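Side-chain contacts in folylpolyglutamate synthase/dihydrofolate synthase (Thermotoga maritima, PDB 1O5Z), which probably catalyses the magnesium- and ATP-dependent addition of L-glutamate to dihydropteroate and to tetrahydrofolate and its polyglutamates, a ligase step of folate biosynthesis: residues A[16-19]-A[20-24]; A[128-132]-A[133-137]; A[209-213]-A[214-218]; A[217-220]-A[221-225]; A[338-342]-A[343-347]. All coordinates share one frame; numbering follows the deposited sequence.

Contact 1. Residues A[16-19]-A[20-24]; sequences LEVL and RYLYH
E17 and R20 form the charged contact, an i to i+3 salt bridge on the solvent side, with OE1 of E17 3.0 Å from NH1 of R20. The carboxylate and guanidinium planes are turned 36° from each other, so the pair is no flat two-pronged bridge. A water donates to OE1 of E17 and accepts from NH1 of R20 at the edge of the guanidinium, in its plane, adding a second link. R20 runs extended from CG to NE and reaches back along the helix, while E17 folds toward it through the bend at chi2 (48°). Long, flexible chains suit such a bridge on an exposed face. CB of L16 packs 3.9 Å from the same NH1 of R20.

The backbone bonds are those of a regular alpha-helix, each from i+4 to i: R20 N to L16 O, Y21 N to E17 O, L22 N to V18 O and Y23 N to L19 O. They belong to the last turns of helix 12-23.

Apolar contacts line another side. CG1 of V18 meets CD1 of L22 at 4.1 Å, the two side chains lying alongside each other. L19 and Y23 also point the same way, with CE1 of the Y23 ring 3.8 Å from CB of L19. Branched V18 and L22 fit a buried face: V18 packs on helix 105-122 and L22 on helix 132-146. Y21 sends its OH to D123.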
# COMPACT_ATOMS: atom_id res chain seq x y z
N LEU A 16 -19.24 11.17 -5.57
CA LEU A 16 -19.85 9.95 -5.01
C LEU A 16 -20.49 9.06 -6.08
O LEU A 16 -20.33 7.83 -6.07
CB LEU A 16 -20.86 10.30 -3.95
CG LEU A 16 -20.30 10.94 -2.69
CD1 LEU A 16 -21.47 11.06 -1.70
CD2 LEU A 16 -19.12 10.17 -2.07
N GLU A 17 -21.16 9.70 -7.04
CA GLU A 17 -21.81 9.00 -8.16
C GLU A 17 -20.78 8.33 -9.08
O GLU A 17 -21.01 7.24 -9.61
CB GLU A 17 -22.67 10.02 -8.94
CG GLU A 17 -24.06 9.59 -9.39
CD GLU A 17 -24.91 8.91 -8.31
OE1 GLU A 17 -25.72 9.59 -7.58
OE2 GLU A 17 -24.80 7.65 -8.24
N VAL A 18 -19.63 8.96 -9.27
CA VAL A 18 -18.51 8.28 -9.92
C VAL A 18 -18.14 7.02 -9.17
O VAL A 18 -17.87 5.99 -9.79
CB VAL A 18 -17.22 9.14 -9.99
CG1 VAL A 18 -16.06 8.28 -10.42
CG2 VAL A 18 -17.38 10.27 -10.96
N LEU A 19 -18.06 7.10 -7.84
CA LEU A 19 -17.65 5.93 -7.04
C LEU A 19 -18.72 4.85 -7.07
O LEU A 19 -18.41 3.68 -7.11
CB LEU A 19 -17.32 6.31 -5.59
CG LEU A 19 -16.16 7.25 -5.32
CD1 LEU A 19 -15.96 7.39 -3.80
CD2 LEU A 19 -14.93 6.78 -6.01
N ARG A 20 -19.99 5.24 -7.10
CA ARG A 20 -21.03 4.25 -7.34
C ARG A 20 -20.83 3.50 -8.67
O ARG A 20 -20.98 2.29 -8.70
CB ARG A 20 -22.40 4.88 -7.23
CG ARG A 20 -22.65 5.39 -5.82
CD ARG A 20 -24.08 5.75 -5.55
NE ARG A 20 -24.24 6.51 -4.30
CZ ARG A 20 -24.25 7.83 -4.21
NH1 ARG A 20 -24.12 8.59 -5.28
NH2 ARG A 20 -24.40 8.42 -3.02
N TYR A 21 -20.50 4.21 -9.75
CA TYR A 21 -20.26 3.58 -11.05
C TYR A 21 -19.04 2.65 -10.90
O TYR A 21 -19.09 1.50 -11.30
CB TYR A 21 -20.08 4.61 -12.23
CG TYR A 21 -19.37 4.02 -13.47
CD1 TYR A 21 -17.97 3.89 -13.50
CD2 TYR A 21 -20.11 3.53 -14.58
CE1 TYR A 21 -17.30 3.29 -14.57
CE2 TYR A 21 -19.45 2.95 -15.70
CZ TYR A 21 -18.03 2.83 -15.68
OH TYR A 21 -17.31 2.23 -16.74
N LEU A 22 -17.95 3.12 -10.32
CA LEU A 22 -16.82 2.23 -10.16
C LEU A 22 -17.14 0.95 -9.33
O LEU A 22 -16.74 -0.18 -9.68
CB LEU A 22 -15.63 3.00 -9.55
CG LEU A 22 -14.98 4.06 -10.45
CD1 LEU A 22 -13.93 4.84 -9.68
CD2 LEU A 22 -14.35 3.37 -11.64
N TYR A 23 -17.84 1.14 -8.22
CA TYR A 23 -18.06 0.06 -7.30
C TYR A 23 -19.25 -0.82 -7.70
O TYR A 23 -19.48 -1.83 -7.08
CB TYR A 23 -18.25 0.62 -5.89
CG TYR A 23 -17.08 1.40 -5.31
CD1 TYR A 23 -17.30 2.45 -4.44
CD2 TYR A 23 -15.77 1.08 -5.59
CE1 TYR A 23 -16.25 3.15 -3.87
CE2 TYR A 23 -14.70 1.80 -5.03
CZ TYR A 23 -14.96 2.83 -4.20
OH TYR A 23 -13.94 3.54 -3.65
N HIS A 24 -20.00 -0.45 -8.73
CA HIS A 24 -20.93 -1.40 -9.37
C HIS A 24 -20.17 -2.51 -10.16
O HIS A 24 -20.78 -3.52 -10.52
CB HIS A 24 -21.99 -0.68 -10.28
CG HIS A 24 -21.58 -0.57 -11.74
ND1 HIS A 24 -20.36 -0.05 -12.15
CD2 HIS A 24 -22.23 -0.90 -12.89
CE1 HIS A 24 -20.27 -0.08 -13.47
NE2 HIS A 24 -21.39 -0.60 -13.94
O HOH W 1 -24.47 11.08 -5.65

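Contact 2. Residues A[128-132]-A[133-137]; sequences FSPSF and FEVVT
S131 and E134 grip each other reciprocally where the chain enters helix 132-146. CB of E134 lies 3.5 Å from OG of S131, and CG, anti to its own carbonyl carbon (chi1 -72°), heads back toward the start of the helix, 3.2 Å from the same hydroxyl oxygen. CD lies 3.3 Å from OG of S131, and OE2 is the farther oxygen, 3.9 Å from that hydroxyl. OE1 accepts the backbone N-H of S131 at 2.9 Å with an N-H...O angle of 162°, the donor standing above the carboxylate plane. CA of P130 lies close to this oxygen, which also forms a salt bridge with R37. In return OG of S131 accepts from N of E134 at 3.2 Å. An alanine in place of E134 would probably leave the N-H of S131 without its acceptor and R37 without its negative mate.

Apolar side chains close the turn on other sides. CG of P130 packs 3.6 Å from CG2 of V135, where a stiff ring fits a buried bend. F132 presents one ring face to CG2 of V136, a CH-pi contact 3.9 Å from the centroid, and both residues also touch L22 of helix 12-23. A small serine that accepts at the N-cap, answered by a glutamate three residues later, is the capping box that starts an alpha-helix, here in the Mur ligase middle domain.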
# COMPACT_ATOMS: atom_id res chain seq x y z
N PHE A 128 -15.28 -6.47 -23.68
CA PHE A 128 -14.50 -5.23 -23.77
C PHE A 128 -14.62 -4.37 -22.53
O PHE A 128 -13.83 -3.43 -22.36
CB PHE A 128 -14.89 -4.41 -25.00
CG PHE A 128 -14.75 -5.17 -26.30
CD1 PHE A 128 -15.82 -5.29 -27.17
CD2 PHE A 128 -13.54 -5.77 -26.63
CE1 PHE A 128 -15.70 -5.99 -28.37
CE2 PHE A 128 -13.40 -6.46 -27.81
CZ PHE A 128 -14.48 -6.58 -28.69
N SER A 129 -15.56 -4.68 -21.66
CA SER A 129 -15.84 -3.84 -20.52
C SER A 129 -14.71 -3.84 -19.49
O SER A 129 -14.39 -4.88 -18.96
CB SER A 129 -17.13 -4.32 -19.87
OG SER A 129 -17.54 -3.40 -18.89
N PRO A 130 -14.09 -2.70 -19.17
CA PRO A 130 -12.97 -2.72 -18.23
C PRO A 130 -13.44 -2.98 -16.79
O PRO A 130 -14.54 -2.61 -16.42
CB PRO A 130 -12.33 -1.35 -18.43
CG PRO A 130 -13.40 -0.49 -18.81
CD PRO A 130 -14.35 -1.31 -19.60
N SER A 131 -12.60 -3.64 -16.00
CA SER A 131 -12.91 -3.95 -14.60
C SER A 131 -12.75 -2.68 -13.78
O SER A 131 -12.25 -1.68 -14.26
CB SER A 131 -11.95 -5.03 -14.07
OG SER A 131 -10.61 -4.55 -14.02
N PHE A 132 -13.13 -2.73 -12.51
CA PHE A 132 -12.87 -1.63 -11.60
C PHE A 132 -11.45 -1.13 -11.68
O PHE A 132 -11.16 0.07 -11.88
CB PHE A 132 -13.17 -2.11 -10.16
CG PHE A 132 -12.71 -1.15 -9.11
CD1 PHE A 132 -13.42 0.02 -8.88
CD2 PHE A 132 -11.53 -1.40 -8.38
CE1 PHE A 132 -12.98 0.93 -7.91
CE2 PHE A 132 -11.11 -0.50 -7.43
CZ PHE A 132 -11.84 0.66 -7.19
N PHE A 133 -10.53 -2.06 -11.47
CA PHE A 133 -9.10 -1.72 -11.40
C PHE A 133 -8.57 -1.21 -12.73
O PHE A 133 -7.74 -0.33 -12.80
CB PHE A 133 -8.28 -2.92 -10.93
CG PHE A 133 -6.85 -2.56 -10.58
CD1 PHE A 133 -6.59 -1.71 -9.51
CD2 PHE A 133 -5.80 -2.98 -11.37
CE1 PHE A 133 -5.28 -1.35 -9.22
CE2 PHE A 133 -4.50 -2.59 -11.10
CZ PHE A 133 -4.24 -1.78 -10.03
N GLU A 134 -9.06 -1.78 -13.81
CA GLU A 134 -8.71 -1.28 -15.11
C GLU A 134 -9.13 0.16 -15.26
O GLU A 134 -8.35 0.99 -15.71
CB GLU A 134 -9.33 -2.16 -16.19
CG GLU A 134 -8.57 -3.51 -16.21
CD GLU A 134 -9.21 -4.57 -17.06
OE1 GLU A 134 -10.35 -4.37 -17.59
OE2 GLU A 134 -8.54 -5.62 -17.14
N VAL A 135 -10.36 0.47 -14.87
CA VAL A 135 -10.85 1.84 -15.02
C VAL A 135 -10.02 2.83 -14.16
O VAL A 135 -9.59 3.87 -14.62
CB VAL A 135 -12.32 1.94 -14.68
CG1 VAL A 135 -12.77 3.42 -14.70
CG2 VAL A 135 -13.11 1.20 -15.70
N VAL A 136 -9.80 2.46 -12.90
CA VAL A 136 -9.09 3.33 -11.98
C VAL A 136 -7.65 3.56 -12.47
O VAL A 136 -7.10 4.67 -12.41
CB VAL A 136 -9.11 2.77 -10.55
CG1 VAL A 136 -8.31 3.69 -9.60
CG2 VAL A 136 -10.50 2.63 -10.09
N THR A 137 -7.04 2.50 -12.95
CA THR A 137 -5.68 2.60 -13.44
C THR A 137 -5.61 3.53 -14.62
O THR A 137 -4.70 4.33 -14.73
CB THR A 137 -5.15 1.19 -13.82
OG1 THR A 137 -5.16 0.36 -12.65
CG2 THR A 137 -3.69 1.27 -14.26

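Contact 3. Residues A[209-213]-A[214-218]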
# COMPACT_ATOMS: atom_id res chain seq x y z
N THR A 209 15.09 -6.37 -6.67
CA THR A 209 14.34 -7.20 -5.72
C THR A 209 14.89 -7.28 -4.29
O THR A 209 16.12 -7.33 -4.05
CB THR A 209 14.03 -8.62 -6.32
OG1 THR A 209 13.17 -9.36 -5.43
CG2 THR A 209 15.30 -9.43 -6.50
N GLY A 210 13.94 -7.29 -3.36
CA GLY A 210 14.21 -7.51 -1.94
C GLY A 210 14.03 -8.96 -1.55
O GLY A 210 13.98 -9.28 -0.37
N GLU A 211 13.95 -9.84 -2.55
CA GLU A 211 13.62 -11.24 -2.32
C GLU A 211 14.91 -12.01 -2.09
O GLU A 211 15.96 -11.68 -2.68
CB GLU A 211 12.80 -11.82 -3.48
CG GLU A 211 12.30 -13.28 -3.28
CD GLU A 211 11.61 -13.51 -1.94
OE1 GLU A 211 10.71 -12.72 -1.55
OE2 GLU A 211 11.97 -14.50 -1.26
N ARG A 212 14.81 -12.99 -1.19
CA ARG A 212 15.89 -13.87 -0.84
C ARG A 212 15.59 -15.36 -1.07
O ARG A 212 16.52 -16.15 -1.10
CB ARG A 212 16.26 -13.66 0.62
CG ARG A 212 16.82 -12.29 0.98
CD ARG A 212 17.43 -12.34 2.36
NE ARG A 212 18.11 -11.12 2.81
CZ ARG A 212 17.47 -10.05 3.24
NH1 ARG A 212 16.13 -10.01 3.27
NH2 ARG A 212 18.17 -8.99 3.62
N LYS A 213 14.33 -15.77 -1.23
CA LYS A 213 14.07 -17.20 -1.55
C LYS A 213 14.62 -17.63 -2.91
O LYS A 213 14.28 -17.08 -3.95
CB LYS A 213 12.58 -17.55 -1.50
CG LYS A 213 12.05 -17.63 -0.09
CD LYS A 213 10.59 -17.94 -0.09
CE LYS A 213 9.74 -16.79 -0.61
NZ LYS A 213 9.80 -15.63 0.28
N ARG A 214 15.45 -18.64 -2.87
CA ARG A 214 16.10 -19.20 -4.03
C ARG A 214 15.13 -19.48 -5.18
O ARG A 214 15.42 -19.18 -6.33
CB ARG A 214 16.75 -20.52 -3.60
CG ARG A 214 18.15 -20.82 -4.12
CD ARG A 214 18.46 -20.32 -5.52
NE ARG A 214 18.76 -18.89 -5.52
CZ ARG A 214 19.22 -18.22 -6.56
NH1 ARG A 214 19.49 -18.84 -7.70
NH2 ARG A 214 19.44 -16.91 -6.43
N GLU A 215 14.00 -20.08 -4.83
CA GLU A 215 12.98 -20.51 -5.80
C GLU A 215 12.47 -19.34 -6.58
O GLU A 215 12.26 -19.41 -7.79
CB GLU A 215 11.76 -21.07 -5.08
CG GLU A 215 12.05 -21.99 -3.93
CD GLU A 215 12.17 -21.32 -2.56
OE1 GLU A 215 11.08 -20.88 -2.08
OE2 GLU A 215 13.30 -21.28 -1.95
N ALA A 216 12.25 -18.26 -5.83
CA ALA A 216 11.72 -17.03 -6.35
C ALA A 216 12.76 -16.31 -7.24
O ALA A 216 12.43 -15.83 -8.33
CB ALA A 216 11.28 -16.13 -5.20
N LEU A 217 14.01 -16.26 -6.76
CA LEU A 217 15.08 -15.54 -7.46
C LEU A 217 15.42 -16.26 -8.76
O LEU A 217 15.65 -15.62 -9.78
CB LEU A 217 16.31 -15.41 -6.59
CG LEU A 217 16.17 -14.56 -5.34
CD1 LEU A 217 17.38 -14.78 -4.44
CD2 LEU A 217 16.09 -13.11 -5.68
N LYS A 218 15.41 -17.59 -8.72
CA LYS A 218 15.66 -18.42 -9.91
C LYS A 218 14.73 -18.02 -11.08
O LYS A 218 15.16 -17.84 -12.21
CB LYS A 218 15.55 -19.92 -9.56
CG LYS A 218 16.78 -20.49 -8.82
CD LYS A 218 16.58 -21.88 -8.06
CE LYS A 218 17.96 -22.55 -7.82
NZ LYS A 218 18.13 -23.44 -6.58
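T209 and L217 touch across the bend where strand 207-209 gives way to helix 214-227, the first half of a beta-alpha-beta crossover in the Mur ligase middle domain. CG2 of T209 lies 3.9 Å from CD2 of L217, while OG1, on the other branch, accepts from the backbone N of E211 in an ST turn and also bonds to the carbonyl of I175. One threonine thus serves the apolar core and the turn together.

E211 comes next, buried and bent at chi2 (49°). Its CG packs 3.6 Å from CB of A216, where a small methyl allows close approach. Its OE2 takes two donors from K213, both somewhat out of the carboxylate plane: the backbone N on the anti side at 2.7 Å, and NZ on the syn side at 2.9 Å, the latter a salt bridge. The other oxygen, OE1, accepts from N of V178, so both carboxylate oxygens of this buried acid have partners.

The charged end of R212 goes to D235 and E274; its carbonyl O lies 3.7 Å from CD1 of L217.

K213, at the N-cap position, has a chain bent at chi3 and chi4, which curls NZ back to E211 and to D179; two acids probably favour its charged form. Its CD passes 3.6 Å from OE1 of E215. The first helical turn closes on its carbonyl: N of L217 donates to O of K213 at 2.9 Å with an N-H...O angle of 160°, whereas the bond from N of A216 to the same oxygen is weak and strongly bent.

Contact 4. Residues A[217-220]-A[221-225]; sequences LKVM and EDVAR
The carboxylate of E221 lies back along the helix beside L217 and K218: OE2 is 3.7 Å from CB of L217, and OE1 is 3.9 Å from CA of K218. With CG anti to its carbonyl carbon (chi1 -76°) and the chain extended beyond it, E221 places its acid one turn back, where OE2 forms a salt bridge with R214. An alanine here would probably leave the guanidinium of R214 without this negative partner and uncover CB of L217 where OE2 now lies. The second flat group is the guanidinium of R225, which has the carbonyl O of E221 over the centre of one face, 3.9 Å above the plane, while its NH2 makes a salt bridge with OD2 of D222. That aspartate oxygen approaches O of K218 to 2.6 Å. E221 thus pairs with R214 seven residues back, and D222 with R225 three residues on.

Backbone bonds carry the helix through: N of E221 donates to O of L217 at 2.6 Å, nearly straight at 164°, and N of D222, V223 and A224 follow to O of K218, V219 and M220. On another side V219 and V223 are loosely in touch, CG1 to CG2 at 4.5 Å; CG2 of V223 lies 3.4 Å from O of V219, the carbonyl that its own N-H bonds.

Helix 214-227 is the connecting helix of a beta-alpha-beta unit. L217 packs on V233 of strand 231-233, flexible, unbranched M220 reaches L207 and T209 of one strand and M231 of the other, and V219 meets A194 and W195 of helix 190-197.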
# COMPACT_ATOMS: atom_id res chain seq x y z
N LEU A 217 14.01 -16.26 -6.76
CA LEU A 217 15.08 -15.54 -7.46
C LEU A 217 15.42 -16.26 -8.76
O LEU A 217 15.65 -15.62 -9.78
CB LEU A 217 16.31 -15.41 -6.59
CG LEU A 217 16.17 -14.56 -5.34
CD1 LEU A 217 17.38 -14.78 -4.44
CD2 LEU A 217 16.09 -13.11 -5.68
N LYS A 218 15.41 -17.59 -8.72
CA LYS A 218 15.66 -18.42 -9.91
C LYS A 218 14.73 -18.02 -11.08
O LYS A 218 15.16 -17.84 -12.21
CB LYS A 218 15.55 -19.92 -9.56
CG LYS A 218 16.78 -20.49 -8.82
CD LYS A 218 16.58 -21.88 -8.06
CE LYS A 218 17.96 -22.55 -7.82
NZ LYS A 218 18.13 -23.44 -6.58
N VAL A 219 13.46 -17.82 -10.78
CA VAL A 219 12.52 -17.42 -11.82
C VAL A 219 12.89 -16.03 -12.36
O VAL A 219 13.02 -15.84 -13.57
CB VAL A 219 11.06 -17.41 -11.29
CG1 VAL A 219 10.09 -16.98 -12.40
CG2 VAL A 219 10.69 -18.74 -10.69
N MET A 220 13.06 -15.08 -11.45
CA MET A 220 13.37 -13.71 -11.82
C MET A 220 14.68 -13.64 -12.57
O MET A 220 14.80 -12.88 -13.52
CB MET A 220 13.42 -12.80 -10.59
CG MET A 220 12.12 -12.73 -9.83
SD MET A 220 12.05 -11.53 -8.49
CE MET A 220 12.69 -12.43 -7.09
N GLU A 221 15.67 -14.42 -12.14
CA GLU A 221 16.94 -14.51 -12.85
C GLU A 221 16.74 -14.95 -14.28
O GLU A 221 17.32 -14.36 -15.19
CB GLU A 221 17.89 -15.52 -12.16
CG GLU A 221 18.52 -14.97 -10.88
CD GLU A 221 19.10 -16.06 -9.98
OE1 GLU A 221 19.32 -17.21 -10.44
OE2 GLU A 221 19.32 -15.76 -8.79
N ASP A 222 15.95 -16.01 -14.46
CA ASP A 222 15.69 -16.56 -15.77
C ASP A 222 14.98 -15.53 -16.66
O ASP A 222 15.37 -15.34 -17.80
CB ASP A 222 14.91 -17.87 -15.68
CG ASP A 222 15.72 -18.99 -15.02
OD1 ASP A 222 15.54 -20.18 -15.38
OD2 ASP A 222 16.59 -18.78 -14.15
N VAL A 223 13.97 -14.86 -16.13
CA VAL A 223 13.26 -13.83 -16.92
C VAL A 223 14.13 -12.62 -17.29
O VAL A 223 14.18 -12.23 -18.46
CB VAL A 223 11.98 -13.37 -16.25
CG1 VAL A 223 11.30 -12.31 -17.09
CG2 VAL A 223 11.05 -14.59 -16.05
N ALA A 224 14.82 -12.06 -16.30
CA ALA A 224 15.75 -10.93 -16.52
C ALA A 224 16.88 -11.29 -17.49
O ALA A 224 17.20 -10.52 -18.38
CB ALA A 224 16.34 -10.46 -15.20
N ARG A 225 17.49 -12.45 -17.31
CA ARG A 225 18.54 -12.88 -18.21
C ARG A 225 17.98 -12.96 -19.64
O ARG A 225 18.64 -12.55 -20.57
CB ARG A 225 19.09 -14.24 -17.77
CG ARG A 225 20.16 -14.84 -18.69
CD ARG A 225 20.84 -16.13 -18.15
NE ARG A 225 19.92 -17.01 -17.39
CZ ARG A 225 19.89 -17.17 -16.04
NH1 ARG A 225 20.74 -16.54 -15.23
NH2 ARG A 225 19.00 -17.99 -15.50

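Contact 5. Residues A[338-342]-A[343-347]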
# COMPACT_ATOMS: atom_id res chain seq x y z
N LEU A 338 9.05 -4.76 19.73
CA LEU A 338 10.25 -3.99 19.46
C LEU A 338 10.12 -2.58 19.97
O LEU A 338 11.05 -2.03 20.52
CB LEU A 338 10.50 -3.90 17.97
CG LEU A 338 11.18 -5.08 17.31
CD1 LEU A 338 11.27 -4.80 15.83
CD2 LEU A 338 12.57 -5.35 17.91
N TYR A 339 8.97 -1.98 19.76
CA TYR A 339 8.83 -0.57 19.97
C TYR A 339 8.11 -0.23 21.26
O TYR A 339 8.12 0.93 21.68
CB TYR A 339 8.08 0.03 18.77
CG TYR A 339 8.92 0.09 17.50
CD1 TYR A 339 8.75 -0.83 16.48
CD2 TYR A 339 9.88 1.07 17.32
CE1 TYR A 339 9.51 -0.76 15.31
CE2 TYR A 339 10.64 1.14 16.17
CZ TYR A 339 10.45 0.22 15.17
OH TYR A 339 11.20 0.28 14.02
N PHE A 340 7.47 -1.21 21.89
CA PHE A 340 6.62 -0.95 23.07
C PHE A 340 6.90 -1.89 24.22
O PHE A 340 6.03 -2.17 25.01
CB PHE A 340 5.16 -1.05 22.67
CG PHE A 340 4.76 0.03 21.74
CD1 PHE A 340 4.43 1.29 22.23
CD2 PHE A 340 4.80 -0.17 20.37
CE1 PHE A 340 4.08 2.33 21.36
CE2 PHE A 340 4.46 0.85 19.51
CZ PHE A 340 4.08 2.10 20.00
N ASN A 341 8.14 -2.34 24.30
CA ASN A 341 8.48 -3.43 25.20
C ASN A 341 7.98 -3.24 26.66
O ASN A 341 7.18 -4.06 27.19
CB ASN A 341 9.96 -3.65 25.16
CG ASN A 341 10.37 -4.87 25.92
OD1 ASN A 341 9.75 -5.91 25.78
ND2 ASN A 341 11.42 -4.76 26.73
N GLY A 342 8.40 -2.14 27.29
CA GLY A 342 7.91 -1.81 28.65
C GLY A 342 6.48 -1.27 28.76
O GLY A 342 5.95 -1.09 29.86
N GLU A 343 5.83 -1.03 27.63
CA GLU A 343 4.61 -0.24 27.62
C GLU A 343 3.34 -1.02 27.90
O GLU A 343 3.17 -2.11 27.35
CB GLU A 343 4.47 0.43 26.27
CG GLU A 343 5.40 1.61 26.12
CD GLU A 343 4.89 2.79 26.92
OE1 GLU A 343 3.84 3.38 26.49
OE2 GLU A 343 5.54 3.07 27.97
N PRO A 344 2.48 -0.47 28.76
CA PRO A 344 1.12 -0.99 28.92
C PRO A 344 0.32 -0.63 27.71
O PRO A 344 0.41 0.50 27.24
CB PRO A 344 0.58 -0.24 30.14
CG PRO A 344 1.42 0.96 30.25
CD PRO A 344 2.76 0.62 29.71
N LEU A 345 -0.45 -1.59 27.21
CA LEU A 345 -1.17 -1.45 25.96
C LEU A 345 -2.62 -1.84 26.09
O LEU A 345 -2.97 -2.67 26.91
CB LEU A 345 -0.58 -2.34 24.88
CG LEU A 345 0.86 -2.06 24.47
CD1 LEU A 345 1.21 -3.09 23.43
CD2 LEU A 345 1.07 -0.61 23.95
N SER A 346 -3.43 -1.22 25.26
CA SER A 346 -4.84 -1.51 25.13
C SER A 346 -5.07 -1.90 23.67
O SER A 346 -4.33 -1.48 22.81
CB SER A 346 -5.69 -0.29 25.50
OG SER A 346 -5.58 0.01 26.87
N LEU A 347 -6.06 -2.74 23.43
CA LEU A 347 -6.38 -3.28 22.13
C LEU A 347 -7.80 -2.90 21.86
O LEU A 347 -8.67 -3.19 22.68
CB LEU A 347 -6.36 -4.80 22.16
CG LEU A 347 -6.74 -5.55 20.88
CD1 LEU A 347 -5.88 -5.16 19.68
CD2 LEU A 347 -6.55 -7.00 21.20
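A type I beta turn from F340 to E343 reverses the chain between the end of helix 326-339 and strand 345-349 of the glutamate ligase domain, and F340 and E343 meet at its two ends. N of E343 donates to O of F340 at 2.9 Å with an N-H...O angle of 155°. The donor stands well above the carbonyl plane, so the turn closes with a bond that meets no lone pair direction squarely.

The side chains at the same corners also touch. CB of F340 lies 4.0 Å from CB of E343, and CG of E343 comes to the rim of the ring, near its plane, 4.0 Å from CD1. F340 has CG anti to its carbonyl carbon (chi1 -67°), which turns the ring toward the strand side; there CD1 meets CD2 of L345 at 4.2 Å. The E343 chain bends at chi2, leading its carboxylate away from the phenyl ring, whose plane lies 42° from that of the acid. A proline follows, and CD of P344 packs 3.6 Å from O of G342.

Residue types fit their places: N341 and G342, exposed at the middle of the turn, are small or polar, whereas F340 and L345 are buried. F340 packs on M317 and I319 of strand 316-320, and L345 on F368 and A414.

In chemical terms, one backbone bond fixes the reversal, and the aliphatic stem of E343 adds apolar contact beside F340 while its charged end stays on the exposed side.

Overall arrangement
The contacts follow the chain in order. Contacts 1 and 2 have centres 12 Å apart and touch: L22 and Y23 of helix 12-23 pack on F132, and L22 also on V135 and V136, so two helices lock together. Contacts 3 and 4, with centres 9 Å apart, share L217 and K218 on helix 214-227 and are tied by the R214–E221 salt bridge; contact 3 lies about 39 Å from contact 1, centre to centre, across the molecule. Contacts 2 to 4 shape helices of the Mur ligase middle domain, whereas contact 5, its nearest atoms about 14 Å from contact 3, shapes a helix-to-strand turn of the glutamate ligase domain, so none bridges the two domains.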